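Local coordinates for crispr-associated protein Cas5, dvulg subtype (Xanthomonas oryzae pv. oryzae, PDB 3VZI) that probably cleaves CRISPR precursor RNA as a Cas5d-type endoribonuclease of the RAMP superfamily, and is also linked to nucleic acid binding, at residues Gly90-Asp93 and Glu94-Tyr98; Val99-Asp102 and Arg103-Ala107; Leu156-Arg159 and Glu160-Ala163. One frame throughout, in Å; residues are numbered along the deposited sequence.

How the contacts relate
Contacts 1 and 2 run in series along helix 92-103: contact 1 is its first turns, contact 2 its last turn and the way out toward strand 108-112, with centres about 14 Å apart. The centre of contact 1 lies about 38 Å from the centre of the chain, that of contact 2 about 24 Å and that of contact 3, a turn before strand 164-167, about 8 Å, so the three step from an outlying helix inward. Contacts 2 and 3 have centres about 20 Å apart and touch through packing of Arg-106 NH1 on Glu-160 OE2 at 4.3 Å. Arg-27 also relates them, through a hydrogen bond to Arg-106 O and a long, weak ion pair with Glu-160.

Contact 1 (Gly90-Asp93 and Glu94-Tyr98); sequences GRTD and ELVKY
Arg-91 and Glu-94 meet through their charged ends at the start of helix 92-103. Glu-94 OE2 lies 2.7 Å from Arg-91 NH2, but well out of the guanidinium plane, so no N-H points at it and the pair is held by charge alone. The carboxylate sits over one guanidinium face, toward the rim, with the two planes 43° apart. The edge of the same guanidinium is used differently: Arg-91 NE gives a hydrogen bond to Asp-93 OD2 at 3.2 Å, within the guanidinium plane and on the syn side of the carboxylate, and a weak one to OD1. The arginine reaches both acids because its chain folds back at chi2 and chi3 (-81° and -69°), while Glu-94 runs out extended beyond CG.

Behind these side chains, Arg-91 occupies the N-cap position, directly after Gly-90, whose positive phi closes helix 80-88 in a Schellman motif. The first helical bonds follow: Leu-95 N to Arg-91 O at 3.2 Å, Val-96 N to Thr-92 O at 2.6 Å and Lys-97 N to Asp-93 O at 2.9 Å. Leu-95 leans on Ile-83 and Ile-87, and Glu-94 touches Ala-86, so the new helix packs against the one just ended.

One cation thus serves two carboxylates at a solvent-facing helix start. Asp-93 and Glu-94 lie in the first turn, where negative charge should suit the helix dipole, and Arg-91 probably eases the repulsion between them.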
loop_
_atom_site.group_PDB
_atom_site.type_symbol
_atom_site.label_atom_id
_atom_site.label_comp_id
_atom_site.label_asym_id
_atom_site.label_seq_id
_atom_site.Cartn_x
_atom_site.Cartn_y
_atom_site.Cartn_z
ATOM N N GLY A 90 -8.848 -42.013 -13.398
ATOM C CA GLY A 90 -9.568 -41.437 -14.529
ATOM C C GLY A 90 -10.746 -40.623 -14.038
ATOM O O GLY A 90 -11.892 -40.854 -14.448
ATOM N N ARG A 91 -10.463 -39.686 -13.138
ATOM C CA ARG A 91 -11.486 -38.838 -12.539
ATOM C C ARG A 91 -11.227 -37.356 -12.806
ATOM O O ARG A 91 -10.546 -36.676 -12.029
ATOM C CB ARG A 91 -11.592 -39.122 -11.035
ATOM C CG ARG A 91 -12.137 -40.505 -10.710
ATOM C CD ARG A 91 -13.658 -40.538 -10.797
ATOM N NE ARG A 91 -14.304 -39.769 -9.727
ATOM C CZ ARG A 91 -14.494 -40.221 -8.484
ATOM N NH1 ARG A 91 -14.078 -41.438 -8.139
ATOM N NH2 ARG A 91 -15.086 -39.460 -7.579
ATOM N N THR A 92 -11.754 -36.865 -13.921
ATOM C CA THR A 92 -11.621 -35.452 -14.256
ATOM C C THR A 92 -12.441 -34.600 -13.301
ATOM O O THR A 92 -12.038 -33.486 -12.988
ATOM C CB THR A 92 -12.109 -35.120 -15.675
ATOM O OG1 THR A 92 -12.151 -36.311 -16.470
ATOM C CG2 THR A 92 -11.205 -34.057 -16.321
ATOM N N ASP A 93 -13.594 -35.110 -12.858
ATOM C CA ASP A 93 -14.433 -34.374 -11.917
ATOM C C ASP A 93 -13.591 -33.899 -10.728
ATOM O O ASP A 93 -13.507 -32.689 -10.477
ATOM C CB ASP A 93 -15.712 -35.148 -11.504
ATOM C CG ASP A 93 -15.454 -36.619 -11.150
ATOM O OD1 ASP A 93 -14.911 -37.380 -11.981
ATOM O OD2 ASP A 93 -15.832 -37.022 -10.029
ATOM N N GLU A 94 -12.918 -34.834 -10.055
ATOM C CA GLU A 94 -11.977 -34.497 -8.983
ATOM C C GLU A 94 -10.878 -33.566 -9.480
ATOM O O GLU A 94 -10.510 -32.622 -8.784
ATOM C CB GLU A 94 -11.389 -35.749 -8.325
ATOM C CG GLU A 94 -12.354 -36.448 -7.372
ATOM C CD GLU A 94 -11.986 -37.901 -7.084
ATOM O OE1 GLU A 94 -10.895 -38.344 -7.524
ATOM O OE2 GLU A 94 -12.792 -38.607 -6.419
ATOM N N LEU A 95 -10.374 -33.811 -10.688
ATOM C CA LEU A 95 -9.355 -32.912 -11.287
ATOM C C LEU A 95 -9.852 -31.492 -11.533
ATOM O O LEU A 95 -9.067 -30.558 -11.445
ATOM C CB LEU A 95 -8.746 -33.480 -12.580
ATOM C CG LEU A 95 -7.858 -34.727 -12.441
ATOM C CD1 LEU A 95 -7.713 -35.385 -13.806
ATOM C CD2 LEU A 95 -6.496 -34.467 -11.801
ATOM N N VAL A 96 -11.142 -31.338 -11.842
ATOM C CA VAL A 96 -11.736 -30.015 -12.052
ATOM C C VAL A 96 -11.951 -29.335 -10.698
ATOM O O VAL A 96 -11.658 -28.149 -10.539
ATOM C CB VAL A 96 -13.032 -30.086 -12.881
ATOM C CG1 VAL A 96 -13.697 -28.721 -12.980
ATOM C CG2 VAL A 96 -12.716 -30.600 -14.279
ATOM N N LYS A 97 -12.418 -30.112 -9.721
ATOM C CA LYS A 97 -12.547 -29.656 -8.345
ATOM C C LYS A 97 -11.205 -29.188 -7.777
ATOM O O LYS A 97 -11.168 -28.189 -7.088
ATOM C CB LYS A 97 -13.133 -30.776 -7.482
ATOM C CG LYS A 97 -14.033 -30.299 -6.351
ATOM C CD LYS A 97 -15.004 -31.385 -5.926
ATOM C CE LYS A 97 -15.794 -31.942 -7.113
ATOM N NZ LYS A 97 -16.458 -33.236 -6.792
ATOM N N TYR A 98 -10.113 -29.902 -8.076
ATOM C CA TYR A 98 -8.753 -29.558 -7.583
ATOM C C TYR A 98 -8.219 -28.274 -8.199
ATOM O O TYR A 98 -7.500 -27.516 -7.540
ATOM C CB TYR A 98 -7.743 -30.685 -7.860
ATOM C CG TYR A 98 -7.873 -31.900 -6.949
ATOM C CD1 TYR A 98 -7.643 -33.194 -7.432
ATOM C CD2 TYR A 98 -8.230 -31.756 -5.608
ATOM C CE1 TYR A 98 -7.761 -34.297 -6.607
ATOM C CE2 TYR A 98 -8.360 -32.854 -4.779
ATOM C CZ TYR A 98 -8.122 -34.116 -5.284
ATOM O OH TYR A 98 -8.248 -35.194 -4.445
#

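Contact 2 (Val99-Asp102 and Arg103-Ala107); sequences VEED and RQQRA
Arg-103 reaches back along the last turn of helix 92-103 to Val-99 and Glu-100. Its backbone N gives Val-99 O a nearly straight hydrogen bond, 3.2 Å with an N-H...O angle of 171°. Beyond CG, anti to the carbonyl carbon, the chain bends at chi3 and carries the guanidinium back alongside the preceding turn. There Arg-103 NH2 packs on Glu-100 CG at 3.4 Å rather than on the carboxylate. The carboxylate and guanidinium planes are only 17° apart, yet Glu-100 OE2 stays 4.7 Å from Arg-103 NH2: the opposite charges are near without forming a contact.

The bonds that follow are weaker. Gln-104 N is shared weakly between two acceptors, Glu-100 O at 3.2 Å and Glu-101 O at 3.1 Å. Gln-105 N turns to Asp-102 O, also weakly, at 3.3 Å, and a weak bond from Arg-106 N to Arg-103 O continues this i to i+3 spacing. The side chain of Gln-105 crosses that of Asp-102 at about a right angle, with the amide and carboxylate planes 85° apart and NE2 3.7 Å from Asp-102 OD1. Asp-102 finds its strongest polar partner in Arg-70, which forms a salt bridge with OD1.

Arg-106 then leaves helical angles with positive phi, and its carbonyl oxygen accepts a hydrogen bond from Arg-27. Backbone bonds between Gln-105 and Arg-71 and the packing of Ala-107 on Arg-70 fasten the exit to a neighbouring loop. Weak i+3 bonds followed by a residue of positive phi are common where a helix gives way to the next segment, here leading to strand 108-112 of the mixed sheet.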
loop_
_atom_site.group_PDB
_atom_site.type_symbol
_atom_site.label_atom_id
_atom_site.label_comp_id
_atom_site.label_asym_id
_atom_site.label_seq_id
_atom_site.Cartn_x
_atom_site.Cartn_y
_atom_site.Cartn_z
ATOM N N VAL A 99 -8.563 -28.060 -9.473
ATOM C CA VAL A 99 -8.227 -26.840 -10.194
ATOM C C VAL A 99 -9.016 -25.652 -9.615
ATOM O O VAL A 99 -8.413 -24.642 -9.211
ATOM C CB VAL A 99 -8.435 -27.005 -11.724
ATOM C CG1 VAL A 99 -8.436 -25.654 -12.462
ATOM C CG2 VAL A 99 -7.378 -27.926 -12.304
ATOM N N GLU A 100 -10.342 -25.785 -9.536
ATOM C CA GLU A 100 -11.164 -24.735 -8.936
ATOM C C GLU A 100 -10.677 -24.433 -7.513
ATOM O O GLU A 100 -10.503 -23.255 -7.132
ATOM C CB GLU A 100 -12.649 -25.088 -8.965
ATOM C CG GLU A 100 -13.314 -24.825 -10.310
ATOM C CD GLU A 100 -14.425 -25.832 -10.661
ATOM O OE1 GLU A 100 -14.394 -27.007 -10.191
ATOM O OE2 GLU A 100 -15.337 -25.459 -11.435
ATOM N N GLU A 101 -10.400 -25.496 -6.756
ATOM C CA GLU A 101 -9.931 -25.333 -5.388
ATOM C C GLU A 101 -8.607 -24.577 -5.266
ATOM O O GLU A 101 -8.433 -23.802 -4.314
ATOM C CB GLU A 101 -9.832 -26.662 -4.648
ATOM C CG GLU A 101 -10.244 -26.528 -3.187
ATOM C CD GLU A 101 -9.419 -27.385 -2.250
ATOM O OE1 GLU A 101 -8.913 -26.840 -1.225
ATOM O OE2 GLU A 101 -9.279 -28.594 -2.553
ATOM N N ASP A 102 -7.698 -24.803 -6.223
ATOM C CA ASP A 102 -6.341 -24.221 -6.186
ATOM C C ASP A 102 -6.382 -22.712 -6.393
ATOM O O ASP A 102 -5.652 -21.957 -5.735
ATOM C CB ASP A 102 -5.426 -24.869 -7.240
ATOM C CG ASP A 102 -4.036 -24.242 -7.272
ATOM O OD1 ASP A 102 -3.170 -24.650 -6.472
ATOM O OD2 ASP A 102 -3.821 -23.334 -8.098
ATOM N N ARG A 103 -7.253 -22.313 -7.327
ATOM C CA ARG A 103 -7.591 -20.921 -7.614
ATOM C C ARG A 103 -8.236 -20.227 -6.425
ATOM O O ARG A 103 -8.172 -19.011 -6.322
ATOM C CB ARG A 103 -8.533 -20.841 -8.823
ATOM C CG ARG A 103 -7.853 -21.033 -10.178
ATOM C CD ARG A 103 -8.778 -20.655 -11.331
ATOM N NE ARG A 103 -9.886 -21.605 -11.499
ATOM C CZ ARG A 103 -11.102 -21.295 -11.965
ATOM N NH1 ARG A 103 -11.396 -20.044 -12.314
ATOM N NH2 ARG A 103 -12.030 -22.241 -12.073
ATOM N N GLN A 104 -8.844 -21.004 -5.527
ATOM C CA GLN A 104 -9.567 -20.457 -4.361
ATOM C C GLN A 104 -8.657 -20.184 -3.172
ATOM O O GLN A 104 -9.056 -19.533 -2.210
ATOM C CB GLN A 104 -10.699 -21.396 -3.929
ATOM C CG GLN A 104 -12.053 -20.716 -3.887
ATOM C CD GLN A 104 -12.648 -20.615 -5.270
ATOM O OE1 GLN A 104 -13.152 -21.604 -5.814
ATOM N NE2 GLN A 104 -12.583 -19.425 -5.856
ATOM N N GLN A 105 -7.441 -20.708 -3.248
ATOM C CA GLN A 105 -6.384 -20.383 -2.309
ATOM C C GLN A 105 -5.753 -19.040 -2.657
ATOM O O GLN A 105 -5.200 -18.358 -1.788
ATOM C CB GLN A 105 -5.334 -21.475 -2.345
ATOM C CG GLN A 105 -5.641 -22.612 -1.403
ATOM C CD GLN A 105 -5.347 -23.944 -2.029
ATOM O OE1 GLN A 105 -5.853 -24.980 -1.584
ATOM N NE2 GLN A 105 -4.545 -23.931 -3.087
ATOM N N ARG A 106 -5.847 -18.681 -3.941
ATOM C CA ARG A 106 -5.410 -17.383 -4.459
ATOM C C ARG A 106 -3.975 -17.114 -4.047
ATOM O O ARG A 106 -3.685 -16.071 -3.468
ATOM C CB ARG A 106 -6.354 -16.263 -3.997
ATOM C CG ARG A 106 -7.799 -16.486 -4.456
ATOM C CD ARG A 106 -8.818 -15.668 -3.683
ATOM N NE ARG A 106 -8.733 -15.849 -2.205
ATOM C CZ ARG A 106 -8.351 -14.872 -1.332
ATOM N NH1 ARG A 106 -8.055 -13.627 -1.757
ATOM N NH2 ARG A 106 -8.288 -15.155 -0.032
ATOM N N ALA A 107 -3.098 -18.085 -4.359
ATOM C CA ALA A 107 -1.674 -18.096 -3.959
ATOM C C ALA A 107 -1.066 -16.715 -4.083
ATOM O O ALA A 107 -1.276 -16.044 -5.105
ATOM C CB ALA A 107 -0.877 -19.089 -4.782
#

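Contact 3 (Leu156-Arg159 and Glu160-Ala163); sequences LGTR and EFPA
Thr-158 holds OG1 between its backbone N and carbonyl carbon (chi1 72°), and Glu-160 bends at chi2 (83°) so that its carboxylate folds back toward that hydroxyl. The two meet in a hydrogen bond, Thr-158 OG1 giving to Glu-160 OE1 at 2.6 Å, nearly along the C-O axis of the acceptor. The other carboxylate oxygen faces Arg-159: NH1 stands 3.6 Å from Glu-160 OE2 in a stretched salt bridge, the guanidinium turned almost at right angles (89°) to the carboxylate.

Under these side chains lies a type I beta turn from Thr-158 to Phe-161. Its closing bond runs from Phe-161 N to Thr-158 O at 3.0 Å. The Phe-161 side chain runs alongside that of Thr-158 and points the same way, bringing CD2 to 3.3 Å from Thr-158 OG1. Phe-161 is also held through its carbonyl: Leu-156 N gives to Phe-161 O at 2.8 Å. Next to it the leucine packs on the returning chain, CD2 meeting Ala-163 CB at 3.6 Å.

Leu-156 and Phe-161 are buried, and both rest on the region of strand 15-16: Leu-156 on Ala-16, Phe-161 on Arg-15 and Leu-17. Glu-160 touches Arg-71 and has a long, weak ion pair with Arg-27.

The turn therefore has an apolar side set against the fold and a polar side bearing one carboxylate among several arginines. That basic setting, together with the threonine hydroxyl on OE1, would be expected to keep Glu-160 ionised and limit the rotation of its carboxylate.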
loop_
_atom_site.group_PDB
_atom_site.type_symbol
_atom_site.label_atom_id
_atom_site.label_comp_id
_atom_site.label_asym_id
_atom_site.label_seq_id
_atom_site.Cartn_x
_atom_site.Cartn_y
_atom_site.Cartn_z
ATOM N N LEU A 156 -3.191 -2.813 4.080
ATOM C CA LEU A 156 -1.891 -2.924 3.481
ATOM C C LEU A 156 -2.011 -3.569 2.101
ATOM O O LEU A 156 -1.655 -4.746 1.888
ATOM C CB LEU A 156 -0.897 -3.616 4.424
ATOM C CG LEU A 156 -0.682 -2.866 5.745
ATOM C CD1 LEU A 156 0.352 -3.577 6.616
ATOM C CD2 LEU A 156 -0.306 -1.407 5.482
ATOM N N GLY A 157 -2.536 -2.776 1.165
ATOM C CA GLY A 157 -2.622 -3.175 -0.232
ATOM C C GLY A 157 -3.912 -3.882 -0.554
ATOM O O GLY A 157 -4.586 -3.539 -1.505
ATOM N N THR A 158 -4.274 -4.891 0.210
ATOM C CA THR A 158 -5.511 -5.568 -0.116
ATOM C C THR A 158 -6.277 -5.753 1.172
ATOM O O THR A 158 -5.675 -5.717 2.257
ATOM C CB THR A 158 -5.295 -6.877 -0.910
ATOM O OG1 THR A 158 -4.747 -7.887 -0.062
ATOM C CG2 THR A 158 -4.338 -6.628 -2.100
ATOM N N ARG A 159 -7.597 -5.901 1.058
ATOM C CA ARG A 159 -8.478 -5.764 2.208
ATOM C C ARG A 159 -8.292 -6.876 3.247
ATOM O O ARG A 159 -8.634 -6.713 4.409
ATOM C CB ARG A 159 -9.941 -5.588 1.757
ATOM C CG ARG A 159 -10.372 -6.480 0.595
ATOM C CD ARG A 159 -11.541 -5.920 -0.208
ATOM N NE ARG A 159 -12.786 -6.665 0.030
ATOM C CZ ARG A 159 -13.047 -7.897 -0.429
ATOM N NH1 ARG A 159 -12.145 -8.558 -1.160
ATOM N NH2 ARG A 159 -14.217 -8.478 -0.154
ATOM N N GLU A 160 -7.702 -7.986 2.826
ATOM C CA GLU A 160 -7.417 -9.106 3.712
ATOM C C GLU A 160 -6.277 -8.807 4.693
ATOM O O GLU A 160 -6.017 -9.597 5.598
ATOM C CB GLU A 160 -7.092 -10.362 2.892
ATOM C CG GLU A 160 -8.114 -10.707 1.801
ATOM C CD GLU A 160 -7.906 -9.936 0.491
ATOM O OE1 GLU A 160 -6.746 -9.569 0.175
ATOM O OE2 GLU A 160 -8.908 -9.699 -0.229
ATOM N N PHE A 161 -5.598 -7.673 4.506
ATOM C CA PHE A 161 -4.504 -7.246 5.382
ATOM C C PHE A 161 -4.761 -5.888 6.029
ATOM O O PHE A 161 -4.496 -4.841 5.427
ATOM C CB PHE A 161 -3.174 -7.216 4.614
ATOM C CG PHE A 161 -2.852 -8.506 3.923
ATOM C CD1 PHE A 161 -2.556 -9.649 4.660
ATOM C CD2 PHE A 161 -2.859 -8.582 2.541
ATOM C CE1 PHE A 161 -2.277 -10.851 4.027
ATOM C CE2 PHE A 161 -2.581 -9.773 1.902
ATOM C CZ PHE A 161 -2.287 -10.911 2.642
ATOM N N PRO A 162 -5.271 -5.900 7.272
ATOM C CA PRO A 162 -5.530 -4.635 8.007
ATOM C C PRO A 162 -4.231 -3.883 8.381
ATOM O O PRO A 162 -3.209 -4.505 8.685
ATOM C CB PRO A 162 -6.287 -5.098 9.252
ATOM C CG PRO A 162 -5.845 -6.516 9.461
ATOM C CD PRO A 162 -5.488 -7.096 8.111
ATOM N N ALA A 163 -4.280 -2.556 8.328
ATOM C CA ALA A 163 -3.154 -1.692 8.683
ATOM C C ALA A 163 -3.290 -1.110 10.084
ATOM O O ALA A 163 -4.256 -0.404 10.354
ATOM C CB ALA A 163 -3.073 -0.550 7.683
#